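Long-range contacts in tRNA (guanine(26)-N(2))-dimethyltransferase (Pyrococcus horikoshii, PDB 2EJT), which probably transfers two methyl groups from S-adenosylmethionine to the N2 atom of guanine 26 in a number of tRNAs: residues H133-D138 with G158-T163; D37-L42 with Y226-V231; D119-L124 with M144-T149; E73-D78 with T113-H118. One frame throughout, in Å; residues are numbered along the deposited sequence.

Interaction 1: residues H133-D138 with G158-T163. With SAM (S-adenosylmethionine), chain B.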
# COMPACT_ATOMS: atom_id res chain seq x y z
N HIS A 133 -8.67 12.06 -9.07
CA HIS A 133 -7.47 12.60 -8.45
C HIS A 133 -6.90 11.49 -7.57
O HIS A 133 -5.71 11.45 -7.28
CB HIS A 133 -7.82 13.81 -7.57
CG HIS A 133 -8.37 14.96 -8.34
ND1 HIS A 133 -7.64 15.63 -9.30
CD2 HIS A 133 -9.57 15.58 -8.29
CE1 HIS A 133 -8.37 16.61 -9.80
NE2 HIS A 133 -9.54 16.60 -9.21
N PHE A 134 -7.77 10.58 -7.13
CA PHE A 134 -7.34 9.47 -6.29
C PHE A 134 -8.21 8.24 -6.46
O PHE A 134 -9.44 8.32 -6.42
CB PHE A 134 -7.35 9.87 -4.81
CG PHE A 134 -7.12 8.71 -3.87
CD1 PHE A 134 -5.87 8.08 -3.81
CD2 PHE A 134 -8.15 8.23 -3.08
CE1 PHE A 134 -5.66 6.98 -2.98
CE2 PHE A 134 -7.95 7.13 -2.24
CZ PHE A 134 -6.70 6.51 -2.18
N ILE A 135 -7.56 7.10 -6.65
CA ILE A 135 -8.25 5.83 -6.80
C ILE A 135 -7.70 4.87 -5.76
O ILE A 135 -6.49 4.76 -5.58
CB ILE A 135 -8.03 5.21 -8.20
CG1 ILE A 135 -8.67 6.09 -9.28
CG2 ILE A 135 -8.63 3.79 -8.23
CD1 ILE A 135 -8.50 5.55 -10.70
N ASP A 136 -8.60 4.18 -5.07
CA ASP A 136 -8.19 3.21 -4.07
C ASP A 136 -8.63 1.82 -4.54
O ASP A 136 -9.82 1.55 -4.68
CB ASP A 136 -8.81 3.53 -2.70
CG ASP A 136 -8.15 2.77 -1.56
OD1 ASP A 136 -8.21 3.24 -0.41
OD2 ASP A 136 -7.58 1.68 -1.82
N LEU A 137 -7.65 0.97 -4.81
CA LEU A 137 -7.91 -0.39 -5.24
C LEU A 137 -7.70 -1.33 -4.07
O LEU A 137 -6.56 -1.65 -3.73
CB LEU A 137 -6.97 -0.78 -6.38
CG LEU A 137 -7.01 0.06 -7.65
CD1 LEU A 137 -6.02 -0.51 -8.67
CD2 LEU A 137 -8.42 0.08 -8.22
N ASP A 138 -8.79 -1.78 -3.47
CA ASP A 138 -8.71 -2.69 -2.33
C ASP A 138 -9.46 -3.99 -2.63
O ASP A 138 -10.58 -4.18 -2.17
CB ASP A 138 -9.31 -2.03 -1.09
CG ASP A 138 -9.22 -2.93 0.13
OD1 ASP A 138 -10.27 -3.16 0.78
OD2 ASP A 138 -8.11 -3.39 0.45
N GLY A 158 -2.54 12.07 -10.84
CA GLY A 158 -3.36 11.55 -9.76
C GLY A 158 -2.61 10.68 -8.78
O GLY A 158 -1.40 10.45 -8.90
N ILE A 159 -3.34 10.17 -7.79
CA ILE A 159 -2.75 9.32 -6.77
C ILE A 159 -3.41 7.96 -6.85
O ILE A 159 -4.62 7.84 -7.08
CB ILE A 159 -2.97 9.90 -5.37
CG1 ILE A 159 -2.29 11.27 -5.27
CG2 ILE A 159 -2.44 8.93 -4.31
CD1 ILE A 159 -2.96 12.21 -4.30
N LEU A 160 -2.61 6.93 -6.66
CA LEU A 160 -3.13 5.59 -6.72
C LEU A 160 -2.85 4.90 -5.40
O LEU A 160 -1.71 4.87 -4.93
CB LEU A 160 -2.47 4.83 -7.87
CG LEU A 160 -3.29 3.74 -8.56
CD1 LEU A 160 -4.57 4.36 -9.12
CD2 LEU A 160 -2.46 3.13 -9.69
N GLY A 161 -3.90 4.37 -4.78
CA GLY A 161 -3.75 3.65 -3.54
C GLY A 161 -3.97 2.20 -3.93
O GLY A 161 -5.05 1.85 -4.38
N VAL A 162 -2.96 1.37 -3.77
CA VAL A 162 -3.08 -0.03 -4.17
C VAL A 162 -2.83 -1.00 -3.03
O VAL A 162 -1.90 -0.84 -2.25
CB VAL A 162 -2.09 -0.36 -5.31
CG1 VAL A 162 -2.34 -1.77 -5.82
CG2 VAL A 162 -2.23 0.67 -6.44
N THR A 163 -3.68 -2.03 -2.94
CA THR A 163 -3.53 -3.05 -1.92
C THR A 163 -3.43 -4.43 -2.56
O THR A 163 -4.01 -4.69 -3.61
CB THR A 163 -4.73 -3.06 -0.95
OG1 THR A 163 -4.74 -1.83 -0.21
CG2 THR A 163 -4.61 -4.22 0.03
N SAM B . -13.01 -1.77 -0.07
CA SAM B . -13.21 -2.43 1.09
C SAM B . -13.24 -2.10 2.48
O SAM B . -14.21 -2.77 3.05
OXT SAM B . -12.43 -1.28 2.97
CB SAM B . -13.40 -3.87 0.52
CG SAM B . -13.49 -4.91 -0.57
SD SAM B . -13.77 -6.61 -0.76
CE SAM B . -12.55 -7.48 0.19
C5' SAM B . -13.65 -6.76 -2.46
C4' SAM B . -15.05 -7.08 -3.13
O4' SAM B . -14.74 -6.78 -4.49
C3' SAM B . -16.54 -7.34 -3.04
O3' SAM B . -17.58 -6.51 -2.40
C2' SAM B . -16.95 -7.65 -4.48
O2' SAM B . -18.07 -8.16 -4.93
C1' SAM B . -15.76 -7.29 -5.35
N9 SAM B . -15.41 -7.36 -6.90
C8 SAM B . -14.90 -8.43 -7.49
N7 SAM B . -14.72 -8.19 -8.76
C5 SAM B . -15.12 -6.97 -9.02
C6 SAM B . -15.16 -6.18 -10.18
N6 SAM B . -14.73 -6.67 -11.34
N1 SAM B . -15.65 -4.89 -10.12
C2 SAM B . -16.10 -4.36 -8.94
N3 SAM B . -16.07 -5.10 -7.80
C4 SAM B . -15.58 -6.41 -7.81
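The ring of Phe-134 leans across the neighbouring strand at Ile-159 and Gly-161. With CG anti to the backbone N (chi1 171°), the ring swings toward residues 158-163. CD1 lies 3.6 Å from CG2 of Ile-159, the two side chains slanting past each other. CE1 reaches over the backbone of Gly-161, 3.6 Å from its N, where there is no side chain to obstruct it. The opposite face of the sheet is packed differently: Ile-135 and Leu-160 stand side by side and point the same way, CB of Ile-135 resting 3.7 Å from CD1 of Leu-160, and helix 144-153 lies over them. Beneath the side chains runs a regular parallel ladder. Gly-161 N donates to Ile-135 O at 2.7 Å, and Leu-137 N to Gly-161 O at 2.8 Å, almost straight at 175°. Helix 144-153 links the two strands in a beta-alpha-beta crossover at the centre of the class I methyltransferase sheet, and Asp-138 follows the first strand at its C-terminal end, where this fold binds its cofactor. The Asp-138 carboxylate extends alongside Thr-163, OD2 being 3.6 Å from Thr-163 CG2, while OD1 lies 3.0 Å from CA of S-adenosylmethionine and forms a salt bridge with Arg-61. A leucine in place of Asp-138 would probably leave Arg-61 without this partner and take the carboxylate from beside the methionine end of the cofactor. Asp-136, two residues earlier, has its own salt bridges to Arg-61 and Arg-228.

Interaction 2: residues D37-L42 with Y226-V231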
# COMPACT_ATOMS: atom_id res chain seq x y z
N ASP A 37 -7.95 3.85 8.04
CA ASP A 37 -7.54 5.04 8.79
C ASP A 37 -6.35 5.72 8.11
O ASP A 37 -6.29 6.95 8.04
CB ASP A 37 -7.13 4.69 10.22
CG ASP A 37 -8.31 4.44 11.14
OD1 ASP A 37 -9.32 5.16 11.02
OD2 ASP A 37 -8.21 3.55 12.01
N ILE A 38 -5.40 4.91 7.64
CA ILE A 38 -4.20 5.44 6.98
C ILE A 38 -4.57 6.22 5.72
O ILE A 38 -4.01 7.27 5.46
CB ILE A 38 -3.20 4.31 6.60
CG1 ILE A 38 -2.82 3.50 7.84
CG2 ILE A 38 -1.94 4.91 5.98
CD1 ILE A 38 -2.19 4.32 8.95
N VAL A 39 -5.51 5.70 4.95
CA VAL A 39 -5.93 6.39 3.73
C VAL A 39 -6.55 7.73 4.12
O VAL A 39 -6.22 8.77 3.55
CB VAL A 39 -6.99 5.58 2.93
CG1 VAL A 39 -7.10 6.14 1.52
CG2 VAL A 39 -6.63 4.12 2.90
N VAL A 40 -7.44 7.70 5.11
CA VAL A 40 -8.09 8.92 5.57
C VAL A 40 -7.06 9.98 5.95
O VAL A 40 -7.18 11.13 5.53
CB VAL A 40 -9.02 8.63 6.79
CG1 VAL A 40 -9.33 9.93 7.54
CG2 VAL A 40 -10.31 7.99 6.30
N VAL A 41 -6.05 9.59 6.72
CA VAL A 41 -5.01 10.53 7.12
C VAL A 41 -4.29 11.12 5.90
O VAL A 41 -4.09 12.34 5.82
CB VAL A 41 -3.95 9.85 8.01
CG1 VAL A 41 -2.78 10.80 8.23
CG2 VAL A 41 -4.57 9.45 9.34
N LEU A 42 -3.91 10.26 4.96
CA LEU A 42 -3.21 10.71 3.75
C LEU A 42 -4.07 11.68 2.93
O LEU A 42 -3.59 12.72 2.47
CB LEU A 42 -2.81 9.50 2.88
CG LEU A 42 -2.05 9.84 1.59
CD1 LEU A 42 -0.75 10.57 1.92
CD2 LEU A 42 -1.76 8.57 0.81
N TYR A 226 -0.69 -8.02 4.33
CA TYR A 226 -1.20 -7.32 3.16
C TYR A 226 -0.23 -6.20 2.83
O TYR A 226 0.44 -5.67 3.71
CB TYR A 226 -2.62 -6.80 3.37
CG TYR A 226 -2.80 -5.73 4.42
CD1 TYR A 226 -2.42 -4.41 4.17
CD2 TYR A 226 -3.40 -6.03 5.64
CE1 TYR A 226 -2.64 -3.41 5.12
CE2 TYR A 226 -3.62 -5.04 6.60
CZ TYR A 226 -3.24 -3.74 6.33
OH TYR A 226 -3.50 -2.76 7.27
N PHE A 227 -0.13 -5.87 1.55
CA PHE A 227 0.78 -4.83 1.09
C PHE A 227 0.00 -3.63 0.60
O PHE A 227 -1.04 -3.77 -0.03
CB PHE A 227 1.67 -5.37 -0.04
CG PHE A 227 2.39 -6.65 0.31
CD1 PHE A 227 1.69 -7.85 0.41
CD2 PHE A 227 3.75 -6.64 0.57
CE1 PHE A 227 2.35 -9.04 0.75
CE2 PHE A 227 4.42 -7.82 0.91
CZ PHE A 227 3.72 -9.02 1.01
N ARG A 228 0.53 -2.44 0.90
CA ARG A 228 -0.11 -1.18 0.54
C ARG A 228 0.88 -0.25 -0.16
O ARG A 228 2.00 -0.07 0.31
CB ARG A 228 -0.62 -0.48 1.80
CG ARG A 228 -2.11 -0.18 1.83
CD ARG A 228 -2.58 0.65 0.65
NE ARG A 228 -3.76 1.43 0.99
CZ ARG A 228 -4.77 1.68 0.17
NH1 ARG A 228 -5.80 2.41 0.59
NH2 ARG A 228 -4.78 1.17 -1.05
N ALA A 229 0.45 0.35 -1.25
CA ALA A 229 1.30 1.25 -1.99
C ALA A 229 0.54 2.49 -2.45
O ALA A 229 -0.44 2.39 -3.20
CB ALA A 229 1.91 0.53 -3.21
N PHE A 230 0.98 3.65 -1.98
CA PHE A 230 0.37 4.91 -2.38
C PHE A 230 1.38 5.57 -3.31
O PHE A 230 2.51 5.84 -2.91
CB PHE A 230 0.13 5.82 -1.18
CG PHE A 230 -0.95 5.34 -0.26
CD1 PHE A 230 -0.63 4.63 0.89
CD2 PHE A 230 -2.29 5.62 -0.53
CE1 PHE A 230 -1.63 4.20 1.76
CE2 PHE A 230 -3.30 5.20 0.34
CZ PHE A 230 -2.97 4.49 1.49
N VAL A 231 0.98 5.80 -4.55
CA VAL A 231 1.88 6.42 -5.50
C VAL A 231 1.30 7.66 -6.16
O VAL A 231 0.08 7.80 -6.31
CB VAL A 231 2.32 5.42 -6.62
CG1 VAL A 231 3.10 4.26 -6.00
CG2 VAL A 231 1.10 4.90 -7.37
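Leu-42 presses one methyl group onto the ring of Phe-230, and this is the tight part of the contact. Its CG, anti to the backbone N (chi1 -179°), carries CD2 over one face in a CH-pi contact, 3.7 Å from the ring centroid and 28° off the normal, displaced toward CD2 of Phe-230 at 3.3 Å. The two side chains approach from opposite directions. Val-39 works at the ring's edge instead: its CG2 lies near the ring plane, 3.9 Å from Phe-230 CZ. The same methyl also abuts the edge of the Arg-228 guanidinium, only 3.0 Å from NH1. Phe-230 CE2 in turn lies over a face of that guanidinium, so valine and phenylalanine hem the flat group in from edge and face. Its charge is met by Asp-136, whose carboxylate also draws Arg-61 close. The packing is looser at Ile-38, where CG2 comes no nearer to Phe-230 than 4.3 Å, at CE1; this side chain also touches Leu-219 and Tyr-221 of strand 213-223. No solvent side exists here, since every touching residue is buried, and no hydrogen bond crosses from helix to strand. The axes of the two segments run nearly parallel, 11° apart and 11.4 Å from each other at closest approach. On the other surface of the strand Phe-227 and Ala-229 meet helix 192-209. A beta-sheet held between helices in this way is the alpha/beta/alpha sandwich of the class I methyltransferases, here at the strand that runs antiparallel to its neighbours.

Interaction 3: residues D119-L124 with M144-T149. With SAM (S-adenosylmethionine), chain B.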
# COMPACT_ATOMS: atom_id res chain seq x y z
N ASP A 119 -21.28 -2.09 -10.93
CA ASP A 119 -20.61 -2.44 -12.18
C ASP A 119 -19.22 -3.03 -11.97
O ASP A 119 -18.71 -3.07 -10.85
CB ASP A 119 -20.49 -1.19 -13.06
CG ASP A 119 -20.25 -1.51 -14.52
OD1 ASP A 119 -19.99 -0.56 -15.29
OD2 ASP A 119 -20.33 -2.69 -14.91
N ASP A 120 -18.63 -3.48 -13.06
CA ASP A 120 -17.28 -4.03 -13.05
C ASP A 120 -16.40 -2.80 -12.87
O ASP A 120 -16.57 -1.80 -13.58
CB ASP A 120 -16.96 -4.69 -14.39
CG ASP A 120 -15.61 -5.39 -14.40
OD1 ASP A 120 -14.79 -5.14 -13.50
OD2 ASP A 120 -15.36 -6.19 -15.32
N ALA A 121 -15.47 -2.86 -11.93
CA ALA A 121 -14.56 -1.74 -11.68
C ALA A 121 -13.83 -1.35 -12.96
O ALA A 121 -13.62 -0.17 -13.23
CB ALA A 121 -13.56 -2.10 -10.59
N ASN A 122 -13.44 -2.35 -13.76
CA ASN A 122 -12.74 -2.09 -15.01
C ASN A 122 -13.61 -1.33 -16.01
O ASN A 122 -13.10 -0.52 -16.78
CB ASN A 122 -12.23 -3.38 -15.66
CG ASN A 122 -10.88 -3.82 -15.11
OD1 ASN A 122 -9.97 -3.01 -14.99
ND2 ASN A 122 -10.76 -5.10 -14.77
N ARG A 123 -14.91 -1.60 -16.00
CA ARG A 123 -15.81 -0.92 -16.92
C ARG A 123 -16.00 0.53 -16.49
O ARG A 123 -15.95 1.44 -17.32
CB ARG A 123 -17.16 -1.64 -16.99
CG ARG A 123 -18.03 -1.16 -18.15
CD ARG A 123 -19.48 -1.55 -17.95
NE ARG A 123 -20.36 -0.96 -18.95
CZ ARG A 123 -21.69 -0.88 -18.81
NH1 ARG A 123 -22.27 -1.35 -17.72
NH2 ARG A 123 -22.43 -0.33 -19.77
N LEU A 124 -16.22 0.74 -15.20
CA LEU A 124 -16.40 2.10 -14.67
C LEU A 124 -15.16 2.96 -14.91
O LEU A 124 -15.26 4.09 -15.39
CB LEU A 124 -16.72 2.05 -13.17
CG LEU A 124 -16.82 3.39 -12.42
CD1 LEU A 124 -17.81 4.31 -13.12
CD2 LEU A 124 -17.27 3.15 -10.98
N MET A 144 -3.99 -6.83 -9.62
CA MET A 144 -3.49 -6.83 -10.99
C MET A 144 -4.49 -6.78 -12.14
O MET A 144 -4.18 -6.24 -13.19
CB MET A 144 -2.52 -8.00 -11.18
CG MET A 144 -1.28 -7.85 -10.32
SD MET A 144 -0.54 -6.21 -10.48
CE MET A 144 0.00 -6.23 -12.22
N GLU A 145 -5.69 -7.33 -11.96
CA GLU A 145 -6.68 -7.30 -13.04
C GLU A 145 -7.30 -5.90 -13.20
O GLU A 145 -8.01 -5.64 -14.16
CB GLU A 145 -7.78 -8.32 -12.77
CG GLU A 145 -8.68 -7.98 -11.59
CD GLU A 145 -9.53 -9.16 -11.13
OE1 GLU A 145 -10.32 -9.68 -11.95
OE2 GLU A 145 -9.41 -9.57 -9.95
N PHE A 146 -7.03 -5.01 -12.24
CA PHE A 146 -7.59 -3.66 -12.26
C PHE A 146 -6.55 -2.57 -12.45
O PHE A 146 -6.89 -1.43 -12.77
CB PHE A 146 -8.33 -3.38 -10.95
CG PHE A 146 -9.38 -4.40 -10.61
CD1 PHE A 146 -10.54 -4.50 -11.38
CD2 PHE A 146 -9.20 -5.26 -9.54
CE1 PHE A 146 -11.50 -5.46 -11.09
CE2 PHE A 146 -10.16 -6.22 -9.24
CZ PHE A 146 -11.31 -6.32 -10.01
N LEU A 147 -5.28 -2.91 -12.23
CA LEU A 147 -4.20 -1.95 -12.31
C LEU A 147 -4.07 -1.13 -13.59
O LEU A 147 -4.03 0.11 -13.54
CB LEU A 147 -2.86 -2.65 -12.02
CG LEU A 147 -1.64 -1.72 -12.04
CD1 LEU A 147 -1.82 -0.62 -11.00
CD2 LEU A 147 -0.38 -2.52 -11.76
N ASP A 148 -4.01 -1.80 -14.73
CA ASP A 148 -3.84 -1.09 -15.99
C ASP A 148 -4.95 -0.06 -16.25
O ASP A 148 -4.68 1.05 -16.69
CB ASP A 148 -3.74 -2.08 -17.15
CG ASP A 148 -3.29 -1.40 -18.45
OD1 ASP A 148 -2.18 -0.84 -18.47
OD2 ASP A 148 -4.05 -1.43 -19.44
N THR A 149 -6.19 -0.43 -15.96
CA THR A 149 -7.29 0.49 -16.19
C THR A 149 -7.27 1.63 -15.16
O THR A 149 -7.64 2.76 -15.48
CB THR A 149 -8.66 -0.24 -16.14
OG1 THR A 149 -8.64 -1.34 -17.06
CG2 THR A 149 -9.78 0.71 -16.54
N SAM B . -13.01 -1.77 -0.07
CA SAM B . -13.21 -2.43 1.09
C SAM B . -13.24 -2.10 2.48
O SAM B . -14.21 -2.77 3.05
OXT SAM B . -12.43 -1.28 2.97
CB SAM B . -13.40 -3.87 0.52
CG SAM B . -13.49 -4.91 -0.57
SD SAM B . -13.77 -6.61 -0.76
CE SAM B . -12.55 -7.48 0.19
C5' SAM B . -13.65 -6.76 -2.46
C4' SAM B . -15.05 -7.08 -3.13
O4' SAM B . -14.74 -6.78 -4.49
C3' SAM B . -16.54 -7.34 -3.04
O3' SAM B . -17.58 -6.51 -2.40
C2' SAM B . -16.95 -7.65 -4.48
O2' SAM B . -18.07 -8.16 -4.93
C1' SAM B . -15.76 -7.29 -5.35
N9 SAM B . -15.41 -7.36 -6.90
C8 SAM B . -14.90 -8.43 -7.49
N7 SAM B . -14.72 -8.19 -8.76
C5 SAM B . -15.12 -6.97 -9.02
C6 SAM B . -15.16 -6.18 -10.18
N6 SAM B . -14.73 -6.67 -11.34
N1 SAM B . -15.65 -4.89 -10.12
C2 SAM B . -16.10 -4.36 -8.94
N3 SAM B . -16.07 -5.10 -7.80
C4 SAM B . -15.58 -6.41 -7.81
O HOH W 1 -7.19 -3.26 -15.50
O HOH W 2 -10.77 -2.12 -18.34
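Glu-145 offers its carbonyl oxygen to the side chain of Asn-122, whose ND2 donates to it at 2.9 Å with an angle of 160° at the hydrogen. The acceptor lies in the plane of the asparagine amide, but the donor stands above the carbonyl plane, so the bond misses the lone-pair directions of the oxygen. Asn-122 turns its CG beside the backbone N (chi1 -85°), which brings the amide across to the other helix. Next comes Phe-146, with CG of Glu-145 over one ring face. Its CD1 is 3.4 Å from Asn-122 ND2 and 3.9 Å from CB of Ala-121, and its rim turns to the adenine of S-adenosylmethionine, whose N6 lies near the ring plane. This is the adenine pocket of the class I methyltransferase fold. Asp-120 OD1 takes a nearly straight bond from adenine N6 at 2.6 Å, while the backbone N of Ala-121 donates to adenine N1 at 2.7 Å. Asp-120 is also the N-cap of helix 121-127, and the same OD1 accepts from Asn-122 N, so cofactor and helix end share one oxygen. One turn on, Thr-149 brings OG1 to 3.0 Å from Asn-122 OD1. A water donates to that OD1 and accepts from Thr-149 N, and a second water connects Asn-122 O with Thr-149 OG1. An alanine at Asn-122 would probably deprive Glu-145 O of its amide donor and the first water of an acceptor, leaving the two helices less firmly tied. Beyond Asn-122, Met-125 of helix 121-127 packs against both Phe-146 and Thr-149.

Interaction 4: residues E73-D78 with T113-H118. With SAM (S-adenosylmethionine), chain B.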
# COMPACT_ATOMS: atom_id res chain seq x y z
N GLU A 73 -16.13 14.87 -4.38
CA GLU A 73 -16.94 13.95 -5.15
C GLU A 73 -16.41 12.54 -4.89
O GLU A 73 -15.27 12.23 -5.21
CB GLU A 73 -16.85 14.29 -6.65
CG GLU A 73 -17.84 13.53 -7.52
CD GLU A 73 -17.73 13.91 -8.98
OE1 GLU A 73 -17.96 15.10 -9.32
OE2 GLU A 73 -17.42 13.02 -9.79
N VAL A 74 -17.25 11.70 -4.30
CA VAL A 74 -16.86 10.35 -3.94
C VAL A 74 -17.65 9.28 -4.69
O VAL A 74 -18.89 9.26 -4.65
CB VAL A 74 -17.02 10.12 -2.42
CG1 VAL A 74 -16.49 8.74 -2.02
CG2 VAL A 74 -16.28 11.22 -1.65
N TRP A 75 -16.93 8.40 -5.36
CA TRP A 75 -17.54 7.31 -6.11
C TRP A 75 -17.39 5.97 -5.39
O TRP A 75 -16.30 5.60 -4.96
CB TRP A 75 -16.90 7.20 -7.50
CG TRP A 75 -17.23 8.33 -8.43
CD1 TRP A 75 -16.95 9.66 -8.26
CD2 TRP A 75 -17.89 8.22 -9.70
NE1 TRP A 75 -17.40 10.38 -9.34
CE2 TRP A 75 -17.98 9.53 -10.24
CE3 TRP A 75 -18.42 7.15 -10.43
CZ2 TRP A 75 -18.57 9.79 -11.48
CZ3 TRP A 75 -19.02 7.41 -11.67
CH2 TRP A 75 -19.08 8.73 -12.18
N LEU A 76 -18.49 5.24 -5.25
CA LEU A 76 -18.46 3.93 -4.62
C LEU A 76 -18.89 2.96 -5.69
O LEU A 76 -19.86 3.21 -6.40
CB LEU A 76 -19.42 3.86 -3.43
CG LEU A 76 -19.01 4.65 -2.19
CD1 LEU A 76 -19.13 6.14 -2.47
CD2 LEU A 76 -19.90 4.25 -1.03
N ASN A 77 -18.17 1.86 -5.82
CA ASN A 77 -18.48 0.87 -6.85
C ASN A 77 -18.27 -0.59 -6.43
O ASN A 77 -17.32 -0.93 -5.71
CB ASN A 77 -17.63 1.15 -8.09
CG ASN A 77 -17.82 0.09 -9.17
OD1 ASN A 77 -18.81 0.12 -9.91
ND2 ASN A 77 -16.90 -0.85 -9.25
N ASP A 78 -19.16 -1.45 -6.91
CA ASP A 78 -19.06 -2.88 -6.66
C ASP A 78 -19.88 -3.63 -7.69
O ASP A 78 -20.95 -3.18 -8.10
CB ASP A 78 -19.56 -3.25 -5.26
CG ASP A 78 -18.97 -4.56 -4.77
OD1 ASP A 78 -18.03 -4.51 -3.95
OD2 ASP A 78 -19.43 -5.63 -5.21
N THR A 113 -20.65 15.20 -3.17
CA THR A 113 -21.39 14.50 -4.20
C THR A 113 -20.97 13.04 -4.09
O THR A 113 -19.79 12.72 -4.16
CB THR A 113 -21.07 15.02 -5.61
OG1 THR A 113 -21.57 16.36 -5.75
CG2 THR A 113 -21.74 14.14 -6.67
N ILE A 114 -21.95 12.17 -3.90
CA ILE A 114 -21.67 10.75 -3.76
C ILE A 114 -22.30 9.98 -4.90
O ILE A 114 -23.49 10.10 -5.17
CB ILE A 114 -22.22 10.25 -2.41
CG1 ILE A 114 -21.50 10.98 -1.28
CG2 ILE A 114 -22.06 8.73 -2.30
CD1 ILE A 114 -22.14 10.83 0.09
N VAL A 115 -21.47 9.19 -5.59
CA VAL A 115 -21.93 8.40 -6.71
C VAL A 115 -21.76 6.92 -6.39
O VAL A 115 -20.66 6.45 -6.14
CB VAL A 115 -21.14 8.76 -7.98
CG1 VAL A 115 -21.74 8.06 -9.19
CG2 VAL A 115 -21.14 10.28 -8.19
N ILE A 116 -22.87 6.21 -6.39
CA ILE A 116 -22.88 4.78 -6.09
C ILE A 116 -23.13 4.04 -7.38
O ILE A 116 -24.14 4.26 -8.05
CB ILE A 116 -23.97 4.47 -5.06
CG1 ILE A 116 -23.87 5.46 -3.90
CG2 ILE A 116 -23.82 3.04 -4.56
CD1 ILE A 116 -24.97 5.34 -2.88
N ASN A 117 -22.21 3.15 -7.74
CA ASN A 117 -22.32 2.42 -8.99
C ASN A 117 -22.30 0.91 -8.82
O ASN A 117 -21.61 0.37 -7.96
CB ASN A 117 -21.17 2.85 -9.91
CG ASN A 117 -21.41 2.49 -11.36
OD1 ASN A 117 -22.32 3.03 -12.00
ND2 ASN A 117 -20.60 1.58 -11.88
N HIS A 118 -23.10 0.23 -9.64
CA HIS A 118 -23.17 -1.23 -9.64
C HIS A 118 -22.52 -1.63 -10.97
O HIS A 118 -23.15 -1.51 -12.02
CB HIS A 118 -24.63 -1.70 -9.62
CG HIS A 118 -24.80 -3.18 -9.78
ND1 HIS A 118 -25.96 -3.74 -10.26
CD2 HIS A 118 -23.96 -4.21 -9.53
CE1 HIS A 118 -25.83 -5.06 -10.30
NE2 HIS A 118 -24.62 -5.36 -9.86
N SAM B . -13.01 -1.77 -0.07
CA SAM B . -13.21 -2.43 1.09
C SAM B . -13.24 -2.10 2.48
O SAM B . -14.21 -2.77 3.05
OXT SAM B . -12.43 -1.28 2.97
CB SAM B . -13.40 -3.87 0.52
CG SAM B . -13.49 -4.91 -0.57
SD SAM B . -13.77 -6.61 -0.76
CE SAM B . -12.55 -7.48 0.19
C5' SAM B . -13.65 -6.76 -2.46
C4' SAM B . -15.05 -7.08 -3.13
O4' SAM B . -14.74 -6.78 -4.49
C3' SAM B . -16.54 -7.34 -3.04
O3' SAM B . -17.58 -6.51 -2.40
C2' SAM B . -16.95 -7.65 -4.48
O2' SAM B . -18.07 -8.16 -4.93
C1' SAM B . -15.76 -7.29 -5.35
N9 SAM B . -15.41 -7.36 -6.90
C8 SAM B . -14.90 -8.43 -7.49
N7 SAM B . -14.72 -8.19 -8.76
C5 SAM B . -15.12 -6.97 -9.02
C6 SAM B . -15.16 -6.18 -10.18
N6 SAM B . -14.73 -6.67 -11.34
N1 SAM B . -15.65 -4.89 -10.12
C2 SAM B . -16.10 -4.36 -8.94
N3 SAM B . -16.07 -5.10 -7.80
C4 SAM B . -15.58 -6.41 -7.81
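Val-115 sits over one face of the Trp-75 indole, its CB above the centre, the two side chains standing side by side on one face of the parallel pair. CG1 lies over the six-membered ring, 3.7 Å from its centroid and 14° off the normal, while CG2 is 3.8 Å from CE2. Trp-75 keeps CG beside its backbone N (chi1 -70°), and its NE1 holds the indole from turning by donating in the ring plane to Glu-73 OE2 at 2.7 Å; that oxygen is also hydrogen-bonded to the Tyr-131 hydroxyl. Leu-76 occupies the opposite face. Its CD1 comes obliquely against CG2 of Ile-114 at 3.9 Å, under Met-87 of helix 81-94. Its backbone N donates to Val-115 O and its O accepts from Asn-117 N. Asn-117, back on the tryptophan face, pairs with Asn-77: ND2 donates to Asn-77 OD1 at 3.0 Å, the two amides nearly coplanar, 24° apart. Asn-77 ND2 is bonded to the carbonyls of Ala-54 and Asp-119, so both ends of its buried amide are used. Asp-78 closes the strand, and its carboxylate takes both ribose hydroxyls of S-adenosylmethionine, O3' on OD1 at 2.6 Å and O2' on OD2 at 2.9 Å. Such an acidic residue at the end of the second strand is a hallmark of the class I methyltransferase fold. The chemistry passes from the Trp-75 and Val-115 packing, through the amide pair, to this carboxylate, which also accepts from Ala-57 N and Ser-80 N, consistent with ladder and amides together placing it for the ribose.

How the interactions relate
Interactions 1 and 4 are parallel strand pairs of the same sheet, tied mainly by backbone bonds, whereas interaction 2 sets a helix on that sheet through apolar side chains and interaction 3 joins two helices through an amide and waters. Interactions 1, 2 and 4 are buried; interaction 3 is only partly so, in keeping with its solvent bridges. Strands 158-164 and 226-235 are neighbours, so interactions 1 and 2 meet at the Asp-136 to Arg-228 salt bridge. Interactions 3 and 4 touch where Asp-119 probably bonds to Asn-77 and Asp-78 of strand 73-78. Residues of 1, 3 and 4 approach the methionine, adenine and ribose parts of the cofactor respectively, while 2 does not touch it.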